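Local coordinates for acyl-CoA synthetase (AMP-forming)/AMP-acid ligase II-like protein (Dyadobacter fermentans, PDB 4GS5) that probably activates medium-chain fatty acids or related carboxylic acids with ATP and joins them to coenzyme A, as a member of the AMP-forming ligase family, at residues A[258-263]-A[322-327]; A[268-273]-A[280-285]; A[287-290]-A[294-297]. All coordinates share one frame; numbering follows the deposited sequence.

Interaction 1. Residues A[258-263]-A[322-327]; sequences VKIVLD and TYENPK. With EDO (1,2-ethanediol), chain Y.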
loop_
_atom_site.group_PDB
_atom_site.type_symbol
_atom_site.label_atom_id
_atom_site.label_comp_id
_atom_site.label_asym_id
_atom_site.label_seq_id
_atom_site.Cartn_x
_atom_site.Cartn_y
_atom_site.Cartn_z
ATOM N N VAL A 258 16.435 -19.205 -2.966
ATOM C CA VAL A 258 16.175 -18.542 -1.689
ATOM C C VAL A 258 16.212 -17.001 -1.864
ATOM O O VAL A 258 17.215 -16.433 -2.292
ATOM C CB VAL A 258 17.187 -18.960 -0.606
ATOM C CG1 VAL A 258 16.995 -18.102 0.653
ATOM C CG2 VAL A 258 17.015 -20.449 -0.255
ATOM N N LYS A 259 15.106 -16.336 -1.553
ATOM C CA LYS A 259 15.051 -14.886 -1.694
ATOM C C LYS A 259 15.708 -14.221 -0.488
ATOM O O LYS A 259 15.393 -14.540 0.660
ATOM C CB LYS A 259 13.599 -14.417 -1.839
ATOM C CG LYS A 259 13.144 -14.213 -3.278
ATOM C CD LYS A 259 12.812 -15.503 -3.989
ATOM C CE LYS A 259 12.366 -15.229 -5.439
ATOM N NZ LYS A 259 10.951 -14.737 -5.554
ATOM N N ILE A 260 16.614 -13.290 -0.763
ATOM C CA ILE A 260 17.358 -12.583 0.275
ATOM C C ILE A 260 17.227 -11.070 0.098
ATOM O O ILE A 260 17.499 -10.535 -0.986
ATOM C CB ILE A 260 18.863 -12.949 0.208
ATOM C CG1 ILE A 260 19.055 -14.426 0.573
ATOM C CG2 ILE A 260 19.687 -12.075 1.156
ATOM C CD1 ILE A 260 20.475 -14.933 0.178
ATOM N N VAL A 261 16.823 -10.390 1.162
ATOM C CA VAL A 261 16.648 -8.934 1.134
ATOM C C VAL A 261 17.978 -8.291 1.536
ATOM O O VAL A 261 18.487 -8.546 2.634
ATOM C CB VAL A 261 15.515 -8.483 2.080
ATOM C CG1 VAL A 261 15.272 -6.962 1.962
ATOM C CG2 VAL A 261 14.215 -9.254 1.800
ATOM N N LEU A 262 18.561 -7.482 0.647
ATOM C CA LEU A 262 19.925 -7.002 0.888
ATOM C C LEU A 262 20.079 -6.189 2.176
ATOM O O LEU A 262 21.015 -6.415 2.942
ATOM C CB LEU A 262 20.458 -6.216 -0.308
ATOM C CG LEU A 262 20.683 -7.092 -1.551
ATOM C CD1 LEU A 262 20.937 -6.203 -2.775
ATOM C CD2 LEU A 262 21.826 -8.102 -1.340
ATOM N N ASP A 263 19.165 -5.262 2.425
ATOM C CA ASP A 263 19.302 -4.411 3.603
ATOM C C ASP A 263 19.093 -5.210 4.891
ATOM O O ASP A 263 19.632 -4.857 5.936
ATOM C CB ASP A 263 18.409 -3.154 3.534
ATOM C CG ASP A 263 16.941 -3.437 3.831
ATOM O OD1 ASP A 263 16.397 -2.836 4.786
ATOM O OD2 ASP A 263 16.314 -4.233 3.097
ATOM N N THR A 322 24.293 -21.015 5.888
ATOM C CA THR A 322 25.215 -21.039 4.762
ATOM C C THR A 322 24.543 -20.472 3.507
ATOM O O THR A 322 25.204 -19.858 2.669
ATOM C CB THR A 322 25.776 -22.471 4.505
ATOM O OG1 THR A 322 26.680 -22.442 3.398
ATOM C CG2 THR A 322 24.646 -23.461 4.207
ATOM N N TYR A 323 23.233 -20.660 3.376
ATOM C CA TYR A 323 22.543 -20.174 2.185
ATOM C C TYR A 323 22.444 -18.637 2.135
ATOM O O TYR A 323 22.247 -18.071 1.052
ATOM C CB TYR A 323 21.146 -20.791 2.062
ATOM C CG TYR A 323 21.162 -22.289 1.901
ATOM C CD1 TYR A 323 21.510 -22.871 0.689
ATOM C CD2 TYR A 323 20.854 -23.126 2.970
ATOM C CE1 TYR A 323 21.535 -24.249 0.543
ATOM C CE2 TYR A 323 20.872 -24.502 2.831
ATOM C CZ TYR A 323 21.208 -25.058 1.620
ATOM O OH TYR A 323 21.236 -26.434 1.472
ATOM N N GLU A 324 22.553 -17.977 3.295
ATOM C CA GLU A 324 22.468 -16.506 3.367
ATOM C C GLU A 324 23.788 -15.823 3.757
ATOM O O GLU A 324 23.824 -14.630 4.083
ATOM C CB GLU A 324 21.317 -16.083 4.297
ATOM C CG GLU A 324 19.991 -16.641 3.797
ATOM C CD GLU A 324 18.805 -16.266 4.643
ATOM O OE1 GLU A 324 18.883 -15.283 5.417
ATOM O OE2 GLU A 324 17.783 -16.966 4.511
ATOM N N ASN A 325 24.862 -16.602 3.704
ATOM C CA ASN A 325 26.218 -16.169 4.006
ATOM C C ASN A 325 26.873 -15.629 2.720
ATOM O O ASN A 325 26.853 -16.305 1.690
ATOM C CB ASN A 325 26.981 -17.403 4.517
ATOM C CG ASN A 325 28.336 -17.071 5.084
ATOM O OD1 ASN A 325 28.643 -15.912 5.352
ATOM N ND2 ASN A 325 29.168 -18.094 5.268
ATOM N N PRO A 326 27.444 -14.409 2.763
ATOM C CA PRO A 326 28.166 -13.887 1.589
ATOM C C PRO A 326 29.215 -14.894 1.107
ATOM O O PRO A 326 29.968 -15.409 1.932
ATOM C CB PRO A 326 28.866 -12.640 2.135
ATOM C CG PRO A 326 27.976 -12.189 3.291
ATOM C CD PRO A 326 27.403 -13.444 3.881
ATOM N N LYS A 327 29.271 -15.157 -0.197
ATOM C CA LYS A 327 30.132 -16.225 -0.731
ATOM C C LYS A 327 31.519 -15.722 -1.094
ATOM O O LYS A 327 32.394 -16.491 -1.501
ATOM C CB LYS A 327 29.491 -16.872 -1.957
ATOM C CG LYS A 327 28.092 -17.398 -1.718
ATOM C CD LYS A 327 28.101 -18.625 -0.832
ATOM C CE LYS A 327 26.688 -19.068 -0.501
ATOM N NZ LYS A 327 26.713 -20.284 0.349
HETATM C C1 EDO Y . 14.568 -17.702 4.680
HETATM O O1 EDO Y . 13.727 -18.004 3.565
HETATM C C2 EDO Y . 15.033 -16.260 4.617
HETATM O O2 EDO Y . 15.588 -15.903 5.885
#
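I260 lays its ethyl branch against the turn of 322-327, its CD1 lying 3.7 Å from Y323 O and its CG1 4.0 Å from E324 CG. The branch gets there because CG1 stands beside the backbone N (chi1 -67°) and the chain then runs on extended, carrying the terminal methyl to the carbonyl oxygen of Y323. Two residues earlier on the strand, V258 points the same way, and its CG1 stops 4.1 Å from E324 OE2, the two side chains crossing at about a right angle. E324 runs out extended beyond CG, its aliphatic part by I260 and its carboxylate by V258. No hydrogen bond links the segments; the modest join is van der Waals contact, alkyl groups meeting both carbon and oxygen.

Behind this first shell, the turn is braced from within: K327 NZ reaches back to T322 O at 2.8 Å. Backbone bonding of K327 to L296 and packing of P326 on I316 tie the turn to strand 295-301 and helix 306-319, while I260 pairs through its backbone with I253. The two-stranded hairpin 252-261 leading into helix 262-276 is consistent with the start of the small C-terminal domain of adenylate-forming (ANL) enzymes.

Interaction 2. Residues A[268-273]-A[280-285]; sequences RIAAVF and NAFFCW. With EDO (1,2-ethanediol), chain P.
The ring of F282 is the bump of this contact, and the hollow that takes it is lined by I269 and F273, one helical turn apart, with A270 between them. F273 supplies one wall: the two rings stack face to face, centroids 4.3 Å apart and planes inclined by 22°, with F282 CD2 above the centre of the F273 ring while F273 CE1 sits nearer the rim of the other. The side chains run past each other in opposite directions, one from the helix and one from the strand. At the far end of the F282 ring, the A270 methyl meets the edge in the ring plane, A270 CB 3.9 Å from F282 CZ, and I269 presses CG2 to 3.5 Å from F282 CE1. F282 takes the crowded position between its backbone N and carbonyl carbon (chi1 74°), which lifts the ring off the strand toward the helix.

Helix 262-276 thus packs against strand 282-289 of a three-stranded sheet, roughly antiparallel to it (148°), in what is probably the small alpha/beta C-terminal domain of an ANL enzyme. The next bump is I269 CD1, pressed to 3.2 Å from C284 SG, an unusually close approach; the strand is also tethered here by C284 N donating to D266 OD1. With F282 cut back to an alanine, the hollow is likely to stand partly empty and the F273 ring to lose its stacking partner.

On the strand side, F273 CE2 lies 3.7 Å from N280 O, and the N280 amide is turned to E301 O. L298 from strand 295-301 also touches F282, and L312 of helix 306-319 packs on F273. O1 of a bound ethanediol, probably from the crystallisation liquor, accepts from F282 N at 3.2 Å and donates to F282 O.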
loop_
_atom_site.group_PDB
_atom_site.type_symbol
_atom_site.label_atom_id
_atom_site.label_comp_id
_atom_site.label_asym_id
_atom_site.label_seq_id
_atom_site.Cartn_x
_atom_site.Cartn_y
_atom_site.Cartn_z
ATOM N N ARG A 268 22.082 -7.658 9.701
ATOM C CA ARG A 268 22.660 -8.815 10.390
ATOM C C ARG A 268 24.190 -8.809 10.422
ATOM O O ARG A 268 24.802 -9.126 11.442
ATOM C CB ARG A 268 22.142 -10.119 9.776
ATOM C CG ARG A 268 20.727 -10.430 10.207
ATOM C CD ARG A 268 20.094 -11.568 9.423
ATOM N NE ARG A 268 18.654 -11.624 9.673
ATOM C CZ ARG A 268 18.106 -12.168 10.755
ATOM N NH1 ARG A 268 18.878 -12.711 11.688
ATOM N NH2 ARG A 268 16.786 -12.165 10.905
ATOM N N ILE A 269 24.808 -8.449 9.302
ATOM C CA ILE A 269 26.256 -8.306 9.264
ATOM C C ILE A 269 26.746 -7.100 10.080
ATOM O O ILE A 269 27.818 -7.143 10.685
ATOM C CB ILE A 269 26.745 -8.199 7.820
ATOM C CG1 ILE A 269 26.680 -9.583 7.174
ATOM C CG2 ILE A 269 28.156 -7.645 7.770
ATOM C CD1 ILE A 269 26.737 -9.559 5.680
ATOM N N ALA A 270 25.952 -6.033 10.102
ATOM C CA ALA A 270 26.304 -4.847 10.879
ATOM C C ALA A 270 26.504 -5.184 12.353
ATOM O O ALA A 270 27.439 -4.694 12.981
ATOM C CB ALA A 270 25.243 -3.762 10.721
ATOM N N ALA A 271 25.620 -6.010 12.910
ATOM C CA ALA A 271 25.761 -6.427 14.307
ATOM C C ALA A 271 27.090 -7.160 14.525
ATOM O O ALA A 271 27.690 -7.068 15.594
ATOM C CB ALA A 271 24.586 -7.296 14.744
ATOM N N VAL A 272 27.550 -7.878 13.502
ATOM C CA VAL A 272 28.839 -8.551 13.580
ATOM C C VAL A 272 29.986 -7.540 13.579
ATOM O O VAL A 272 30.871 -7.608 14.425
ATOM C CB VAL A 272 29.029 -9.556 12.437
ATOM C CG1 VAL A 272 30.486 -10.017 12.366
ATOM C CG2 VAL A 272 28.081 -10.735 12.613
ATOM N N PHE A 273 29.972 -6.604 12.630
ATOM C CA PHE A 273 30.979 -5.538 12.601
ATOM C C PHE A 273 31.058 -4.795 13.935
ATOM O O PHE A 273 32.136 -4.641 14.506
ATOM C CB PHE A 273 30.679 -4.536 11.486
ATOM C CG PHE A 273 31.225 -4.935 10.146
ATOM C CD1 PHE A 273 30.778 -6.079 9.511
ATOM C CD2 PHE A 273 32.166 -4.146 9.511
ATOM C CE1 PHE A 273 31.279 -6.436 8.273
ATOM C CE2 PHE A 273 32.672 -4.497 8.279
ATOM C CZ PHE A 273 32.228 -5.641 7.656
ATOM N N ASN A 280 35.287 -0.059 9.264
ATOM C CA ASN A 280 35.224 -0.045 7.808
ATOM C C ASN A 280 33.787 -0.042 7.318
ATOM O O ASN A 280 32.939 -0.787 7.828
ATOM C CB ASN A 280 35.927 -1.270 7.226
ATOM C CG ASN A 280 37.323 -1.453 7.766
ATOM O OD1 ASN A 280 37.515 -1.686 8.960
ATOM N ND2 ASN A 280 38.311 -1.373 6.883
ATOM N N ALA A 281 33.502 0.786 6.324
ATOM C CA ALA A 281 32.173 0.767 5.730
ATOM C C ALA A 281 32.043 -0.533 4.941
ATOM O O ALA A 281 33.049 -1.145 4.577
ATOM C CB ALA A 281 31.967 1.980 4.833
ATOM N N PHE A 282 30.813 -0.963 4.685
ATOM C CA PHE A 282 30.602 -2.178 3.919
ATOM C C PHE A 282 29.195 -2.159 3.336
ATOM O O PHE A 282 28.332 -1.400 3.778
ATOM C CB PHE A 282 30.737 -3.404 4.826
ATOM C CG PHE A 282 29.555 -3.586 5.746
ATOM C CD1 PHE A 282 28.492 -4.404 5.384
ATOM C CD2 PHE A 282 29.481 -2.891 6.949
ATOM C CE1 PHE A 282 27.382 -4.552 6.218
ATOM C CE2 PHE A 282 28.370 -3.029 7.786
ATOM C CZ PHE A 282 27.323 -3.868 7.416
ATOM N N PHE A 283 28.965 -3.009 2.345
ATOM C CA PHE A 283 27.604 -3.276 1.903
ATOM C C PHE A 283 27.548 -4.650 1.262
ATOM O O PHE A 283 28.491 -5.082 0.580
ATOM C CB PHE A 283 27.072 -2.183 0.946
ATOM C CG PHE A 283 27.885 -2.017 -0.319
ATOM C CD1 PHE A 283 27.571 -2.744 -1.466
ATOM C CD2 PHE A 283 28.957 -1.140 -0.358
ATOM C CE1 PHE A 283 28.306 -2.596 -2.624
ATOM C CE2 PHE A 283 29.713 -0.989 -1.522
ATOM C CZ PHE A 283 29.381 -1.709 -2.661
ATOM N N CYS A 284 26.457 -5.354 1.520
ATOM C CA CYS A 284 26.194 -6.589 0.810
ATOM C C CYS A 284 25.779 -6.259 -0.610
ATOM O O CYS A 284 25.152 -5.231 -0.866
ATOM C CB CYS A 284 25.101 -7.388 1.515
ATOM S SG CYS A 284 25.726 -8.203 2.982
ATOM N N TRP A 285 26.143 -7.140 -1.531
ATOM C CA TRP A 285 25.779 -6.967 -2.922
ATOM C C TRP A 285 25.661 -8.353 -3.546
ATOM O O TRP A 285 25.523 -9.349 -2.832
ATOM C CB TRP A 285 26.837 -6.130 -3.641
ATOM C CG TRP A 285 26.350 -5.454 -4.888
ATOM C CD1 TRP A 285 26.845 -5.611 -6.158
ATOM C CD2 TRP A 285 25.284 -4.503 -4.988
ATOM N NE1 TRP A 285 26.146 -4.821 -7.035
ATOM C CE2 TRP A 285 25.185 -4.127 -6.344
ATOM C CE3 TRP A 285 24.417 -3.918 -4.062
ATOM C CZ2 TRP A 285 24.243 -3.194 -6.799
ATOM C CZ3 TRP A 285 23.476 -2.993 -4.517
ATOM C CH2 TRP A 285 23.398 -2.642 -5.872
HETATM C C1 EDO P . 27.629 1.849 5.989
HETATM O O1 EDO P . 28.534 0.748 6.188
HETATM C C2 EDO P . 28.373 3.067 5.461
HETATM O O2 EDO P . 29.255 3.497 6.492
#

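Interaction 3. Residues A[287-290]-A[294-297]; sequences EPDA and QKLV
E287 and K295 form an antiparallel hydrogen-bonded pair, E287 N giving to K295 O at 2.9 Å and K295 N returning to E287 O at 2.8 Å, the latter the straighter bond (169° at the hydrogen). The two side chains rise on one face of the hairpin, those of P288 and Q294 on the other.

As the lysine leaves the strand, K295 CB lies near E287 O and 3.7 Å from D289 CB. Its CG is anti to the backbone N (chi1 -175°), and its CD meets K327 of the neighbouring loop. A bend at chi3 (-52°) then brings K295 CE back to 3.5 Å from D289 OD2. K295 NZ ends 4.0 Å from D289 OD2, too far for a salt bridge but close enough that the opposite charges probably attract. The other aspartate oxygen, OD1, accepts from L292 N in the turn. E287 OE1 is hydrogen-bonded to Y330 OH and also touches V297 CG1 at 3.6 Å.

Strand 295-301 is central in its three-stranded sheet, flanked by 282-289 and by 329-332, which carries Y330. L296 packs on L262 and I265 of helix 262-276, and Q294 reaches N254 of strand 252-255.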
loop_
_atom_site.group_PDB
_atom_site.type_symbol
_atom_site.label_atom_id
_atom_site.label_comp_id
_atom_site.label_asym_id
_atom_site.label_seq_id
_atom_site.Cartn_x
_atom_site.Cartn_y
_atom_site.Cartn_z
ATOM N N GLU A 287 26.389 -10.933 -7.399
ATOM C CA GLU A 287 26.896 -11.032 -8.759
ATOM C C GLU A 287 26.260 -12.223 -9.454
ATOM O O GLU A 287 25.750 -13.135 -8.798
ATOM C CB GLU A 287 28.424 -11.107 -8.786
ATOM C CG GLU A 287 29.005 -12.334 -8.128
ATOM C CD GLU A 287 30.518 -12.361 -8.229
ATOM O OE1 GLU A 287 31.188 -12.051 -7.222
ATOM O OE2 GLU A 287 31.038 -12.683 -9.322
ATOM N N PRO A 288 26.231 -12.185 -10.786
ATOM C CA PRO A 288 25.653 -13.307 -11.517
ATOM C C PRO A 288 26.429 -14.573 -11.176
ATOM O O PRO A 288 27.644 -14.522 -10.999
ATOM C CB PRO A 288 25.880 -12.924 -12.980
ATOM C CG PRO A 288 26.003 -11.422 -12.974
ATOM C CD PRO A 288 26.661 -11.087 -11.668
ATOM N N ASP A 289 25.724 -15.689 -11.054
ATOM C CA ASP A 289 26.355 -16.974 -10.793
ATOM C C ASP A 289 25.571 -18.059 -11.522
ATOM O O ASP A 289 24.357 -18.170 -11.336
ATOM C CB ASP A 289 26.368 -17.277 -9.282
ATOM C CG ASP A 289 27.116 -18.582 -8.961
ATOM O OD1 ASP A 289 26.491 -19.560 -8.484
ATOM O OD2 ASP A 289 28.332 -18.621 -9.224
ATOM N N ALA A 290 26.262 -18.880 -12.316
ATOM C CA ALA A 290 25.597 -19.911 -13.105
ATOM C C ALA A 290 24.791 -20.853 -12.224
ATOM O O ALA A 290 23.682 -21.247 -12.582
ATOM C CB ALA A 290 26.605 -20.699 -13.966
ATOM N N GLN A 294 21.920 -15.593 -8.629
ATOM C CA GLN A 294 22.572 -14.440 -8.026
ATOM C C GLN A 294 23.313 -14.895 -6.763
ATOM O O GLN A 294 22.757 -15.602 -5.928
ATOM C CB GLN A 294 21.534 -13.367 -7.717
ATOM C CG GLN A 294 20.775 -12.912 -8.961
ATOM C CD GLN A 294 19.702 -11.886 -8.637
ATOM O OE1 GLN A 294 18.658 -12.226 -8.088
ATOM N NE2 GLN A 294 19.960 -10.621 -8.978
ATOM N N LYS A 295 24.578 -14.508 -6.654
ATOM C CA LYS A 295 25.426 -14.916 -5.546
ATOM C C LYS A 295 25.657 -13.718 -4.630
ATOM O O LYS A 295 26.198 -12.690 -5.055
ATOM C CB LYS A 295 26.776 -15.411 -6.069
ATOM C CG LYS A 295 27.698 -15.966 -4.982
ATOM C CD LYS A 295 29.192 -15.900 -5.358
ATOM C CE LYS A 295 29.485 -16.530 -6.702
ATOM N NZ LYS A 295 30.954 -16.533 -7.003
ATOM N N LEU A 296 25.269 -13.867 -3.371
ATOM C CA LEU A 296 25.426 -12.805 -2.388
ATOM C C LEU A 296 26.918 -12.633 -2.136
ATOM O O LEU A 296 27.639 -13.622 -1.973
ATOM C CB LEU A 296 24.726 -13.197 -1.078
ATOM C CG LEU A 296 24.802 -12.169 0.059
ATOM C CD1 LEU A 296 23.930 -10.968 -0.240
ATOM C CD2 LEU A 296 24.361 -12.818 1.368
ATOM N N VAL A 297 27.376 -11.380 -2.107
ATOM C CA VAL A 297 28.761 -11.090 -1.763
ATOM C C VAL A 297 28.847 -9.952 -0.760
ATOM O O VAL A 297 27.851 -9.281 -0.501
ATOM C CB VAL A 297 29.573 -10.740 -3.004
ATOM C CG1 VAL A 297 29.560 -11.924 -3.971
ATOM C CG2 VAL A 297 29.010 -9.463 -3.674
#

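In the fold
All three contacts lie in the same small domain, on one side of the chain's centre. Interaction 2 is the most deeply placed, half of its touching residues being buried, and joins helix 262-276 to strand 282-289 through stacked rings and aliphatic tips. Interaction 3 uses the C-terminal end of that strand, near the surface, where backbone bonds and loosely facing charges replace apolar filling; a probable hydrogen bond from V297 N to W285 O (2.8 Å) continues the hairpin pairing between them. Interaction 1 is partly buried and slight, and closes the chain loop within which both others are nested. It adjoins each: P326 CG meets I269 CD1, and L262 CD2 packs on L296 CD1.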